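Local structure of LacI family transcription regulator (Bifidobacterium animalis subsp. lactis, 4O5A) at the interface of chains A and B. The protein regulates transcription as a LacI-family regulator, probably a repressor, pairing a helix-turn-helix DNA-binding headpiece with a periplasmic-binding-protein-like domain likely to sense a small-molecule effector. Sequence-based numbering; all coordinates share one arbitrary frame. Chains: chain A/B, LacI family transcription regulator.

The interface of chains A and B. Residues chain A 259, 262-263, 266, 289, 292-293; chain B 259, 262-263, 266, 289, 292-293.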
loop_
_atom_site.group_PDB
_atom_site.type_symbol
_atom_site.label_atom_id
_atom_site.label_comp_id
_atom_site.label_asym_id
_atom_site.label_seq_id
_atom_site.Cartn_x
_atom_site.Cartn_y
_atom_site.Cartn_z
ATOM N N VAL A 259 -8.478 5.485 -4.219
ATOM C CA VAL A 259 -9.614 4.740 -3.669
ATOM C C VAL A 259 -10.910 5.537 -3.776
ATOM O O VAL A 259 -11.982 4.987 -4.050
ATOM C CB VAL A 259 -9.374 4.314 -2.198
ATOM C CG1 VAL A 259 -8.289 3.280 -2.117
ATOM C CG2 VAL A 259 -9.017 5.503 -1.354
ATOM N N LEU A 262 -12.073 5.571 -7.472
ATOM C CA LEU A 262 -12.755 4.309 -7.758
ATOM C C LEU A 262 -14.152 4.267 -7.132
ATOM O O LEU A 262 -15.123 3.882 -7.787
ATOM C CB LEU A 262 -11.911 3.120 -7.271
ATOM C CG LEU A 262 -12.572 1.757 -7.483
ATOM C CD1 LEU A 262 -12.724 1.506 -8.973
ATOM C CD2 LEU A 262 -11.697 0.683 -6.864
ATOM N N ALA A 263 -14.261 4.663 -5.867
ATOM C CA ALA A 263 -15.554 4.658 -5.170
ATOM C C ALA A 263 -16.541 5.578 -5.878
ATOM O O ALA A 263 -17.727 5.258 -6.021
ATOM C CB ALA A 263 -15.368 5.084 -3.705
ATOM N N SER A 266 -17.727 4.033 -9.148
ATOM C CA SER A 266 -18.751 3.033 -8.851
ATOM C C SER A 266 -20.093 3.693 -8.528
ATOM O O SER A 266 -21.146 3.215 -8.959
ATOM C CB SER A 266 -18.299 2.103 -7.718
ATOM O OG SER A 266 -17.105 1.422 -8.091
HETATM N N MSE A 289 -4.665 0.137 -9.067
HETATM C CA MSE A 289 -6.108 0.215 -8.913
HETATM C C MSE A 289 -6.742 0.979 -10.077
HETATM O O MSE A 289 -7.803 0.610 -10.582
HETATM C CB MSE A 289 -6.408 0.930 -7.600
HETATM C CG MSE A 289 -7.839 0.957 -7.182
HETATM SE SE MSE A 289 -7.960 2.093 -5.596
HETATM C CE MSE A 289 -6.432 1.437 -4.597
ATOM N N ALA A 292 -6.989 -1.087 -13.208
ATOM C CA ALA A 292 -7.914 -2.213 -13.090
ATOM C C ALA A 292 -9.372 -1.796 -13.082
ATOM O O ALA A 292 -10.252 -2.654 -13.096
ATOM C CB ALA A 292 -7.621 -3.027 -11.807
ATOM N N ALA A 293 -9.622 -0.492 -13.030
ATOM C CA ALA A 293 -10.983 0.042 -12.852
ATOM C C ALA A 293 -11.832 -0.066 -14.122
ATOM O O ALA A 293 -11.339 -0.450 -15.185
ATOM C CB ALA A 293 -10.918 1.497 -12.405
ATOM N N VAL B 259 -6.136 -6.372 -6.443
ATOM C CA VAL B 259 -6.015 -5.689 -7.733
ATOM C C VAL B 259 -6.446 -6.590 -8.886
ATOM O O VAL B 259 -7.074 -6.144 -9.852
ATOM C CB VAL B 259 -4.580 -5.161 -7.982
ATOM C CG1 VAL B 259 -4.256 -4.041 -7.035
ATOM C CG2 VAL B 259 -3.576 -6.267 -7.833
ATOM N N LEU B 262 -10.306 -6.929 -8.854
ATOM C CA LEU B 262 -10.884 -5.743 -9.487
ATOM C C LEU B 262 -10.714 -5.777 -11.009
ATOM O O LEU B 262 -11.660 -5.507 -11.753
ATOM C CB LEU B 262 -10.259 -4.465 -8.903
ATOM C CG LEU B 262 -10.769 -3.174 -9.544
ATOM C CD1 LEU B 262 -12.250 -3.022 -9.246
ATOM C CD2 LEU B 262 -10.001 -2.000 -8.966
ATOM N N ALA B 263 -9.514 -6.106 -11.478
ATOM C CA ALA B 263 -9.243 -6.163 -12.920
ATOM C C ALA B 263 -10.141 -7.197 -13.587
ATOM O O ALA B 263 -10.661 -6.981 -14.689
ATOM C CB ALA B 263 -7.761 -6.488 -13.168
ATOM N N SER B 266 -13.728 -5.943 -13.799
ATOM C CA SER B 266 -13.835 -5.011 -14.921
ATOM C C SER B 266 -13.880 -5.755 -16.257
ATOM O O SER B 266 -14.646 -5.388 -17.152
ATOM C CB SER B 266 -12.695 -3.984 -14.894
ATOM O OG SER B 266 -12.742 -3.233 -13.684
HETATM N N MSE B 289 -10.012 -1.028 -1.640
HETATM C CA MSE B 289 -10.296 -1.210 -3.055
HETATM C C MSE B 289 -11.532 -2.088 -3.255
HETATM O O MSE B 289 -12.363 -1.834 -4.129
HETATM C CB MSE B 289 -9.082 -1.870 -3.701
HETATM C CG MSE B 289 -9.115 -1.986 -5.187
HETATM SE SE MSE B 289 -7.556 -3.035 -5.724
HETATM C CE MSE B 289 -6.197 -2.204 -4.616
ATOM N N ALA B 292 -14.745 -0.232 -2.648
ATOM C CA ALA B 292 -15.002 0.822 -3.628
ATOM C C ALA B 292 -15.401 0.292 -4.991
ATOM O O ALA B 292 -15.748 1.076 -5.872
ATOM C CB ALA B 292 -13.758 1.729 -3.790
ATOM N N ALA B 293 -15.324 -1.022 -5.169
ATOM C CA ALA B 293 -15.525 -1.651 -6.486
ATOM C C ALA B 293 -16.996 -1.684 -6.909
ATOM O O ALA B 293 -17.887 -1.324 -6.136
ATOM C CB ALA B 293 -14.965 -3.068 -6.478
#
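The same patch of each subunit packs against its twin across a two-fold axis, so that every contact recurs with the chains exchanged. The polar part is a pair of serine-to-backbone hydrogen bonds. The hydroxyl OG of A:Ser266 donates to the carbonyl O of B:Ala292 at 2.6 Å, lying in the plane of that carbonyl with a C=O...OG angle of 147°. A chi1 of -60°, with OG anti to its own carbonyl carbon, points the hydroxyl across the interface. It also brings OG of A:Ser266 to 3.2 Å from O of A:Leu262, one turn back; this longer bond meets the carbonyl from above its plane, so the hydroxyl is shared between a carbonyl of its own helix and one of the partner, where the short chain B helix 288-292 ends. An alanine in place of A:Ser266 would remove the hydroxyl and would probably leave the O of B:Ala292 without this cross-chain donor, loosening the grip on the end of that helix.

Apolar contacts fill the middle. A:Leu262, with CG anti to the backbone N, reaches tip to tip toward its twin, CD2 of A:Leu262 lying 3.8 Å from CD2 of B:Leu262. The methyl CB of B:Ala292 sits against the backbone of the opposite helix, 3.7 Å from CA of A:Ala263, and also touches CD2 of A:Leu262. Beside the leucines, the two selenomethionines A:Met289 and B:Met289 reach tip to tip, touching at CG and again at the CE methyl, with the two selenium atoms held apart. Each side chain is extended through chi1 and chi2 and then bends at chi3 (-45°). This places CE of A:Met289 3.6 Å from CE of B:Met289. CG of A:Met289 approaches CG of B:Met289 to 3.8 Å. CG of A:Met289 also lies obliquely across CD2 of B:Leu262.

In each subunit the surface combines helix 258-271 with helix 288-292 and the start of the following loop, all within the periplasmic-binding-protein-like region. This face probably forms part of the dimer interface usual for LacI-family regulators.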